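Local coordinates for proteasome assembly chaperone family protein (Pyrococcus furiosus, PDB 3VR0) that acts as an archaeal activator of the proteasome, although it belongs to the family of proteasome assembly chaperones, at residues C[153-164]-C[205-213]; C[219-229]-C[241-252]. All coordinates share one frame; numbering follows the deposited sequence.

Interaction 1 pairs two strands inside the large mixed sheet, and interaction 2 packs two helices against each other beside it; their centres lie about 21 Å apart. They come in series along the chain: strand 206-214, half of interaction 1, is followed, after a short connection, by helix 221-235, half of interaction 2. That helix lies between the two contacts: it packs on the paired strands, with Ala-223 CB 3.4 Å from Glu-213 O, and turns another side to helix 242-256. The result is a strand-helix-helix succession leading outward from the sheet to a C-terminal helix with predicted coiled-coil character, all of it within the PAC2 family region.

Interaction 1: residues C[153-164]-C[205-213]; sequences PRVLAAVTHEDL and MFGISLLGE
Thr-160 OG1 is held from two sides: Gly-207 N donates to it across the strands at 3.2 Å, and His-161 ND1 shares a hydrogen bond with it. A chi1 of 59° sets this hydroxyl between its own N and carbonyl carbon, facing Gly-207, where it extends the ladder past the last paired residues. Gly-207 suits the place because its backbone angles would jam a CB against the preceding carbonyl. The imidazole edge meets Met-205 O in plane, and Leu-164 CD1 rests 3.9 Å from Phe-206 CD1.

From this end onward the antiparallel strands pair regularly, Leu-156 with Leu-211 and Ala-158 with Ser-209 as hydrogen-bonded pairs. A water joins Leu-156 O to Ser-209 OG on the face those side chains share; on the opposite face Leu-210 CD2 fits against Ala-157 CB at 3.7 Å and also touches Val-155 CG1; the small alanine admits the branched tip.

Glu-213 closes the far end. Glu-213 OE1 accepts from Arg-154 N at 3.2 Å, whereas Glu-213 OE2 lies 3.0 Å from Arg-154 NH1 over the guanidinium face, a salt bridge of charge alone, with the two planes 77° apart. An alanine in place of Glu-213 is likely to leave Arg-154 N and its guanidinium without these carboxylate partners.

Strands 137-145 and 179-181 flank the pair, while helix 221-235 packs on the face bearing Val-155 and Leu-210.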
loop_
_atom_site.group_PDB
_atom_site.type_symbol
_atom_site.label_atom_id
_atom_site.label_comp_id
_atom_site.label_asym_id
_atom_site.label_seq_id
_atom_site.Cartn_x
_atom_site.Cartn_y
_atom_site.Cartn_z
ATOM N N PRO C 153 -37.241 -7.458 6.182
ATOM C CA PRO C 153 -35.814 -7.541 6.477
ATOM C C PRO C 153 -35.576 -8.060 7.899
ATOM O O PRO C 153 -36.224 -7.620 8.848
ATOM C CB PRO C 153 -35.323 -6.103 6.280
ATOM C CG PRO C 153 -36.559 -5.244 6.324
ATOM C CD PRO C 153 -37.611 -6.119 5.702
ATOM N N ARG C 154 -34.710 -9.058 8.004
ATOM C CA ARG C 154 -34.281 -9.579 9.273
ATOM C C ARG C 154 -33.045 -8.773 9.766
ATOM O O ARG C 154 -32.401 -8.079 8.969
ATOM C CB ARG C 154 -33.976 -11.079 9.131
ATOM C CG ARG C 154 -35.138 -11.881 8.467
ATOM C CD ARG C 154 -35.136 -13.372 8.706
ATOM N NE ARG C 154 -33.853 -14.054 8.487
ATOM C CZ ARG C 154 -33.474 -14.642 7.346
ATOM N NH1 ARG C 154 -32.292 -15.253 7.275
ATOM N NH2 ARG C 154 -34.257 -14.616 6.267
ATOM N N VAL C 155 -32.741 -8.868 11.064
ATOM C CA VAL C 155 -31.597 -8.184 11.676
ATOM C C VAL C 155 -30.705 -9.183 12.361
ATOM O O VAL C 155 -31.171 -9.909 13.221
ATOM C CB VAL C 155 -32.051 -7.109 12.722
ATOM C CG1 VAL C 155 -30.905 -6.761 13.710
ATOM C CG2 VAL C 155 -32.533 -5.890 11.998
ATOM N N LEU C 156 -29.415 -9.223 11.997
ATOM C CA LEU C 156 -28.528 -10.218 12.553
ATOM C C LEU C 156 -27.676 -9.592 13.646
ATOM O O LEU C 156 -27.104 -8.505 13.443
ATOM C CB LEU C 156 -27.623 -10.762 11.455
ATOM C CG LEU C 156 -28.192 -11.206 10.106
ATOM C CD1 LEU C 156 -27.018 -11.674 9.238
ATOM C CD2 LEU C 156 -29.152 -12.353 10.312
ATOM N N ALA C 157 -27.545 -10.304 14.762
ATOM C CA ALA C 157 -26.947 -9.789 15.981
ATOM C C ALA C 157 -25.767 -10.640 16.359
ATOM O O ALA C 157 -25.824 -11.856 16.221
ATOM C CB ALA C 157 -27.983 -9.802 17.155
ATOM N N ALA C 158 -24.699 -9.987 16.820
ATOM C CA ALA C 158 -23.590 -10.650 17.458
ATOM C C ALA C 158 -23.033 -9.677 18.481
ATOM O O ALA C 158 -23.167 -8.460 18.320
ATOM C CB ALA C 158 -22.518 -11.074 16.405
ATOM N N VAL C 159 -22.405 -10.205 19.515
ATOM C CA VAL C 159 -21.954 -9.427 20.657
ATOM C C VAL C 159 -20.488 -9.745 20.907
ATOM O O VAL C 159 -19.981 -10.723 20.384
ATOM C CB VAL C 159 -22.735 -9.880 21.951
ATOM C CG1 VAL C 159 -24.162 -9.357 21.954
ATOM C CG2 VAL C 159 -22.796 -11.383 21.989
ATOM N N THR C 160 -19.829 -8.937 21.730
ATOM C CA THR C 160 -18.428 -9.112 22.035
ATOM C C THR C 160 -18.184 -10.112 23.148
ATOM O O THR C 160 -17.064 -10.611 23.295
ATOM C CB THR C 160 -17.829 -7.800 22.541
ATOM O OG1 THR C 160 -18.540 -7.403 23.712
ATOM C CG2 THR C 160 -17.895 -6.692 21.459
ATOM N N HIS C 161 -19.205 -10.361 23.968
ATOM C CA HIS C 161 -19.082 -11.285 25.108
ATOM C C HIS C 161 -20.373 -12.119 25.214
ATOM O O HIS C 161 -21.481 -11.612 24.959
ATOM C CB HIS C 161 -18.858 -10.543 26.436
ATOM C CG HIS C 161 -17.649 -9.656 26.460
ATOM N ND1 HIS C 161 -17.602 -8.435 25.820
ATOM C CD2 HIS C 161 -16.449 -9.803 27.079
ATOM C CE1 HIS C 161 -16.420 -7.876 26.037
ATOM N NE2 HIS C 161 -15.706 -8.686 26.801
ATOM N N GLU C 162 -20.209 -13.388 25.571
ATOM C CA GLU C 162 -21.317 -14.340 25.669
ATOM C C GLU C 162 -22.469 -13.880 26.590
ATOM O O GLU C 162 -23.596 -13.972 26.186
ATOM C CB GLU C 162 -20.800 -15.707 26.124
ATOM C CG GLU C 162 -21.209 -16.805 25.171
ATOM C CD GLU C 162 -21.300 -18.194 25.825
ATOM O OE1 GLU C 162 -22.287 -18.901 25.512
ATOM O OE2 GLU C 162 -20.409 -18.569 26.638
ATOM N N ASP C 163 -22.165 -13.345 27.778
ATOM C CA ASP C 163 -23.186 -12.955 28.770
ATOM C C ASP C 163 -24.164 -11.887 28.300
ATOM O O ASP C 163 -25.238 -11.706 28.876
ATOM C CB ASP C 163 -22.571 -12.566 30.122
ATOM C CG ASP C 163 -21.531 -11.449 30.021
ATOM O OD1 ASP C 163 -20.636 -11.529 29.159
ATOM O OD2 ASP C 163 -21.588 -10.490 30.838
ATOM N N LEU C 164 -23.789 -11.211 27.224
ATOM C CA LEU C 164 -24.533 -10.098 26.702
ATOM C C LEU C 164 -25.657 -10.564 25.814
ATOM O O LEU C 164 -26.525 -9.766 25.445
ATOM C CB LEU C 164 -23.596 -9.194 25.877
ATOM C CG LEU C 164 -22.569 -8.363 26.644
ATOM C CD1 LEU C 164 -21.643 -7.700 25.648
ATOM C CD2 LEU C 164 -23.277 -7.308 27.536
ATOM N N MET C 205 -13.958 -2.863 26.612
ATOM C CA MET C 205 -15.271 -2.361 26.144
ATOM C C MET C 205 -16.126 -3.507 25.593
ATOM O O MET C 205 -15.664 -4.650 25.456
ATOM C CB MET C 205 -15.066 -1.287 25.052
ATOM C CG MET C 205 -14.214 -0.078 25.512
ATOM S SD MET C 205 -13.847 1.041 24.141
ATOM C CE MET C 205 -15.402 1.976 23.952
ATOM N N PHE C 206 -17.385 -3.221 25.262
ATOM C CA PHE C 206 -18.311 -4.311 24.941
ATOM C C PHE C 206 -19.442 -3.777 24.132
ATOM O O PHE C 206 -19.663 -2.543 24.106
ATOM C CB PHE C 206 -18.816 -5.024 26.201
ATOM C CG PHE C 206 -19.666 -4.152 27.131
ATOM C CD1 PHE C 206 -21.051 -4.136 27.012
ATOM C CD2 PHE C 206 -19.078 -3.395 28.149
ATOM C CE1 PHE C 206 -21.853 -3.345 27.897
ATOM C CE2 PHE C 206 -19.862 -2.593 29.022
ATOM C CZ PHE C 206 -21.259 -2.589 28.896
ATOM N N GLY C 207 -20.156 -4.671 23.467
ATOM C CA GLY C 207 -21.318 -4.226 22.738
ATOM C C GLY C 207 -21.878 -5.196 21.739
ATOM O O GLY C 207 -21.693 -6.379 21.871
ATOM N N ILE C 208 -22.584 -4.682 20.748
ATOM C CA ILE C 208 -23.392 -5.517 19.890
ATOM C C ILE C 208 -23.352 -4.927 18.488
ATOM O O ILE C 208 -23.314 -3.724 18.329
ATOM C CB ILE C 208 -24.904 -5.575 20.421
ATOM C CG1 ILE C 208 -25.746 -6.496 19.577
ATOM C CG2 ILE C 208 -25.533 -4.118 20.526
ATOM C CD1 ILE C 208 -27.110 -6.991 20.347
ATOM N N SER C 209 -23.330 -5.808 17.496
ATOM C CA SER C 209 -23.443 -5.478 16.129
ATOM C C SER C 209 -24.852 -5.835 15.668
ATOM O O SER C 209 -25.318 -6.946 15.870
ATOM C CB SER C 209 -22.483 -6.392 15.329
ATOM O OG SER C 209 -22.865 -6.321 13.956
ATOM N N LEU C 210 -25.520 -4.938 14.976
ATOM C CA LEU C 210 -26.800 -5.271 14.426
ATOM C C LEU C 210 -26.744 -4.951 12.954
ATOM O O LEU C 210 -26.553 -3.802 12.583
ATOM C CB LEU C 210 -27.912 -4.453 15.116
ATOM C CG LEU C 210 -28.015 -4.762 16.596
ATOM C CD1 LEU C 210 -28.836 -3.665 17.351
ATOM C CD2 LEU C 210 -28.640 -6.131 16.789
ATOM N N LEU C 211 -26.894 -5.983 12.124
ATOM C CA LEU C 211 -26.815 -5.822 10.686
ATOM C C LEU C 211 -28.101 -6.297 10.027
ATOM O O LEU C 211 -28.592 -7.386 10.322
ATOM C CB LEU C 211 -25.625 -6.620 10.107
ATOM C CG LEU C 211 -24.191 -6.325 10.567
ATOM C CD1 LEU C 211 -23.254 -7.292 9.889
ATOM C CD2 LEU C 211 -23.822 -4.929 10.162
ATOM N N GLY C 212 -28.610 -5.489 9.110
ATOM C CA GLY C 212 -29.837 -5.780 8.456
ATOM C C GLY C 212 -29.627 -6.329 7.062
ATOM O O GLY C 212 -28.779 -5.839 6.302
ATOM N N GLU C 213 -30.453 -7.316 6.718
ATOM C CA GLU C 213 -30.457 -7.889 5.381
ATOM C C GLU C 213 -30.817 -6.844 4.366
ATOM O O GLU C 213 -31.767 -6.104 4.533
ATOM C CB GLU C 213 -31.423 -9.073 5.284
ATOM C CG GLU C 213 -30.934 -10.300 5.993
ATOM C CD GLU C 213 -31.995 -11.398 6.051
ATOM O OE1 GLU C 213 -33.215 -11.059 5.964
ATOM O OE2 GLU C 213 -31.610 -12.584 6.202
HETATM O O HOH W 1 -24.351 -8.828 13.189
#

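Interaction 2: residues C[219-229]-C[241-252]; sequences VDAKAAKAVLS and MTALDERAKETE
Met-241, at the N-cap position of its helix, reaches across to the facing helix and lays its methyl CE 3.8 Å from Leu-228 CG, with Ser-229 OG equally near. The bend at chi2 (-66°) turns the flexible thioether toward Leu-228, while its CB lies against the aliphatic part of Lys-225.

One turn on, Leu-244 fills the middle of the interface. Its CD1 lies 3.8 Å from Lys-225 CA and touches the backbone there, and CD2 turns toward Ala-221 and Ala-224, whose small side chains let a leucine come close to the helix. Next to it, Asp-245 OD1 accepts a very short salt-bridged hydrogen bond of 2.5 Å from Lys-225 NZ. The lysine reaches it with an extended chain, its CG opposite the backbone N (chi1 177°), so that the methylenes pass Met-241 before the ammonium meets the acid.

Arg-247 contributes mainly its stem: CB sits 3.7 Å from Ala-221 CB, and NE passes Val-219 CG1. Ala-248 is in register with Ala-221, their CA atoms 4.9 Å apart; Ala-248 CB meets Lys-222 CB at 3.6 Å, a spacing that alanine permits. Farther along, Glu-252 OE2 approaches Lys-222 CD, but the Lys-222 ammonium pairs with Glu-152.

The antiparallel helices (152°) thus join through an alanine-rich apolar seam bordered by charge. Such chemistry suits a partly buried helix pair: the apolar groups shed water between the helices, and the Lys-225 to Asp-245 bridge probably adds electrostatic attraction at the margin.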
loop_
_atom_site.group_PDB
_atom_site.type_symbol
_atom_site.label_atom_id
_atom_site.label_comp_id
_atom_site.label_asym_id
_atom_site.label_seq_id
_atom_site.Cartn_x
_atom_site.Cartn_y
_atom_site.Cartn_z
ATOM N N VAL C 219 -29.720 2.336 -1.866
ATOM C CA VAL C 219 -29.992 3.012 -0.607
ATOM C C VAL C 219 -31.225 2.370 0.049
ATOM O O VAL C 219 -32.335 2.535 -0.417
ATOM C CB VAL C 219 -30.212 4.483 -0.809
ATOM C CG1 VAL C 219 -30.306 5.176 0.521
ATOM C CG2 VAL C 219 -29.055 5.066 -1.600
ATOM N N ASP C 220 -31.000 1.623 1.121
ATOM C CA ASP C 220 -32.012 0.763 1.716
ATOM C C ASP C 220 -32.689 1.344 2.985
ATOM O O ASP C 220 -32.431 0.907 4.106
ATOM C CB ASP C 220 -31.384 -0.597 2.002
ATOM C CG ASP C 220 -32.403 -1.690 2.162
ATOM O OD1 ASP C 220 -33.619 -1.395 2.267
ATOM O OD2 ASP C 220 -31.982 -2.862 2.208
ATOM N N ALA C 221 -33.562 2.318 2.781
ATOM C CA ALA C 221 -34.273 2.986 3.883
ATOM C C ALA C 221 -35.041 2.038 4.758
ATOM O O ALA C 221 -35.114 2.263 5.968
ATOM C CB ALA C 221 -35.179 4.072 3.371
ATOM N N LYS C 222 -35.588 0.961 4.169
ATOM C CA LYS C 222 -36.442 0.006 4.913
ATOM C C LYS C 222 -35.648 -0.930 5.823
ATOM O O LYS C 222 -36.106 -1.294 6.916
ATOM C CB LYS C 222 -37.352 -0.789 3.930
ATOM C CG LYS C 222 -38.156 -1.981 4.515
ATOM C CD LYS C 222 -39.383 -2.302 3.595
ATOM C CE LYS C 222 -39.746 -3.805 3.562
ATOM N NZ LYS C 222 -40.400 -4.294 4.834
ATOM N N ALA C 223 -34.464 -1.360 5.372
ATOM C CA ALA C 223 -33.644 -2.145 6.270
ATOM C C ALA C 223 -33.094 -1.219 7.384
ATOM O O ALA C 223 -32.969 -1.628 8.529
ATOM C CB ALA C 223 -32.527 -2.944 5.523
ATOM N N ALA C 224 -32.803 0.023 7.030
ATOM C CA ALA C 224 -32.362 1.042 8.007
ATOM C C ALA C 224 -33.416 1.162 9.131
ATOM O O ALA C 224 -33.085 1.109 10.339
ATOM C CB ALA C 224 -32.153 2.368 7.326
ATOM N N LYS C 225 -34.686 1.254 8.726
ATOM C CA LYS C 225 -35.800 1.263 9.678
ATOM C C LYS C 225 -35.731 0.082 10.638
ATOM O O LYS C 225 -35.811 0.244 11.872
ATOM C CB LYS C 225 -37.162 1.322 8.945
ATOM C CG LYS C 225 -38.351 1.263 9.932
ATOM C CD LYS C 225 -39.648 1.748 9.313
ATOM C CE LYS C 225 -40.820 1.383 10.204
ATOM N NZ LYS C 225 -42.070 1.322 9.379
ATOM N N ALA C 226 -35.535 -1.111 10.083
ATOM C CA ALA C 226 -35.526 -2.303 10.910
ATOM C C ALA C 226 -34.373 -2.318 11.899
ATOM O O ALA C 226 -34.535 -2.710 13.062
ATOM C CB ALA C 226 -35.477 -3.529 10.043
ATOM N N VAL C 227 -33.188 -1.922 11.435
ATOM C CA VAL C 227 -32.011 -1.895 12.327
ATOM C C VAL C 227 -32.249 -0.866 13.445
ATOM O O VAL C 227 -31.995 -1.129 14.612
ATOM C CB VAL C 227 -30.716 -1.555 11.522
ATOM C CG1 VAL C 227 -29.566 -1.201 12.460
ATOM C CG2 VAL C 227 -30.329 -2.755 10.600
ATOM N N LEU C 228 -32.743 0.292 13.059
ATOM C CA LEU C 228 -32.932 1.401 13.985
ATOM C C LEU C 228 -34.074 1.147 14.991
ATOM O O LEU C 228 -34.027 1.678 16.120
ATOM C CB LEU C 228 -33.196 2.697 13.223
ATOM C CG LEU C 228 -33.217 3.878 14.191
ATOM C CD1 LEU C 228 -31.852 3.969 14.959
ATOM C CD2 LEU C 228 -33.534 5.120 13.444
ATOM N N SER C 229 -35.085 0.351 14.576
ATOM C CA SER C 229 -36.119 -0.155 15.498
ATOM C C SER C 229 -35.507 -1.076 16.546
ATOM O O SER C 229 -35.868 -1.048 17.748
ATOM C CB SER C 229 -37.233 -0.903 14.725
ATOM O OG SER C 229 -37.827 -0.035 13.770
ATOM N N MET C 241 -40.501 6.856 12.775
ATOM C CA MET C 241 -39.875 6.271 11.561
ATOM C C MET C 241 -40.447 6.731 10.202
ATOM O O MET C 241 -40.038 6.229 9.146
ATOM C CB MET C 241 -39.912 4.737 11.644
ATOM C CG MET C 241 -39.251 4.175 12.897
ATOM S SD MET C 241 -37.443 4.509 12.907
ATOM C CE MET C 241 -37.031 3.602 14.372
ATOM N N THR C 242 -41.355 7.705 10.234
ATOM C CA THR C 242 -42.064 8.169 9.033
ATOM C C THR C 242 -41.142 8.452 7.861
ATOM O O THR C 242 -41.330 7.894 6.774
ATOM C CB THR C 242 -42.925 9.437 9.314
ATOM O OG1 THR C 242 -43.952 9.122 10.265
ATOM C CG2 THR C 242 -43.567 9.962 8.025
ATOM N N ALA C 243 -40.150 9.311 8.068
ATOM C CA ALA C 243 -39.323 9.767 6.960
ATOM C C ALA C 243 -38.596 8.602 6.267
ATOM O O ALA C 243 -38.305 8.675 5.066
ATOM C CB ALA C 243 -38.359 10.828 7.413
ATOM N N LEU C 244 -38.335 7.525 7.008
ATOM C CA LEU C 244 -37.670 6.358 6.440
ATOM C C LEU C 244 -38.657 5.563 5.585
ATOM O O LEU C 244 -38.357 5.282 4.424
ATOM C CB LEU C 244 -36.999 5.484 7.518
ATOM C CG LEU C 244 -35.674 5.936 8.188
ATOM C CD1 LEU C 244 -35.277 5.015 9.324
ATOM C CD2 LEU C 244 -34.527 6.080 7.203
ATOM N N ASP C 245 -39.834 5.242 6.147
ATOM C CA ASP C 245 -41.001 4.700 5.391
ATOM C C ASP C 245 -41.179 5.367 4.049
ATOM O O ASP C 245 -41.289 4.694 3.036
ATOM C CB ASP C 245 -42.330 4.904 6.135
ATOM C CG ASP C 245 -42.402 4.172 7.456
ATOM O OD1 ASP C 245 -41.888 3.023 7.574
ATOM O OD2 ASP C 245 -42.995 4.773 8.389
ATOM N N GLU C 246 -41.216 6.695 4.065
ATOM C CA GLU C 246 -41.394 7.484 2.864
ATOM C C GLU C 246 -40.257 7.348 1.865
ATOM O O GLU C 246 -40.483 7.420 0.654
ATOM C CB GLU C 246 -41.590 8.949 3.221
ATOM C CG GLU C 246 -42.996 9.255 3.739
ATOM C CD GLU C 246 -43.149 10.702 4.169
ATOM O OE1 GLU C 246 -44.260 11.091 4.611
ATOM O OE2 GLU C 246 -42.155 11.454 4.052
ATOM N N ARG C 247 -39.037 7.153 2.358
ATOM C CA ARG C 247 -37.910 6.939 1.448
ATOM C C ARG C 247 -37.942 5.514 0.884
ATOM O O ARG C 247 -37.640 5.311 -0.283
ATOM C CB ARG C 247 -36.571 7.231 2.132
ATOM C CG ARG C 247 -35.373 7.289 1.190
ATOM C CD ARG C 247 -34.143 7.734 1.947
ATOM N NE ARG C 247 -32.998 8.009 1.070
ATOM C CZ ARG C 247 -32.055 8.914 1.342
ATOM N NH1 ARG C 247 -32.126 9.640 2.454
ATOM N NH2 ARG C 247 -31.047 9.105 0.498
ATOM N N ALA C 248 -38.312 4.533 1.702
ATOM C CA ALA C 248 -38.425 3.167 1.209
ATOM C C ALA C 248 -39.495 3.064 0.115
ATOM O O ALA C 248 -39.270 2.423 -0.912
ATOM C CB ALA C 248 -38.711 2.194 2.338
ATOM N N LYS C 249 -40.642 3.711 0.342
ATOM C CA LYS C 249 -41.719 3.766 -0.644
ATOM C C LYS C 249 -41.253 4.427 -1.933
ATOM O O LYS C 249 -41.418 3.847 -3.000
ATOM C CB LYS C 249 -42.989 4.418 -0.068
ATOM C CG LYS C 249 -44.049 3.409 0.474
ATOM C CD LYS C 249 -43.421 2.134 1.107
ATOM C CE LYS C 249 -44.439 1.233 1.833
ATOM N NZ LYS C 249 -45.244 0.339 0.931
ATOM N N GLU C 250 -40.628 5.597 -1.842
ATOM C CA GLU C 250 -40.118 6.261 -3.047
ATOM C C GLU C 250 -39.112 5.399 -3.839
ATOM O O GLU C 250 -39.200 5.324 -5.068
ATOM C CB GLU C 250 -39.572 7.679 -2.756
ATOM C CG GLU C 250 -38.812 8.346 -3.937
ATOM C CD GLU C 250 -39.045 9.866 -4.070
ATOM O OE1 GLU C 250 -40.165 10.277 -4.471
ATOM O OE2 GLU C 250 -38.099 10.652 -3.804
ATOM N N THR C 251 -38.189 4.731 -3.150
ATOM C CA THR C 251 -37.186 3.905 -3.847
ATOM C C THR C 251 -37.786 2.603 -4.407
ATOM O O THR C 251 -37.327 2.102 -5.436
ATOM C CB THR C 251 -35.934 3.588 -2.973
ATOM O OG1 THR C 251 -36.315 2.761 -1.869
ATOM C CG2 THR C 251 -35.254 4.862 -2.463
ATOM N N GLU C 252 -38.802 2.067 -3.730
ATOM C CA GLU C 252 -39.557 0.916 -4.236
ATOM C C GLU C 252 -40.199 1.218 -5.592
ATOM O O GLU C 252 -40.095 0.414 -6.521
ATOM C CB GLU C 252 -40.637 0.485 -3.242
ATOM C CG GLU C 252 -40.143 -0.442 -2.129
ATOM C CD GLU C 252 -41.191 -0.671 -1.025
ATOM O OE1 GLU C 252 -42.416 -0.572 -1.310
ATOM O OE2 GLU C 252 -40.778 -0.952 0.130
#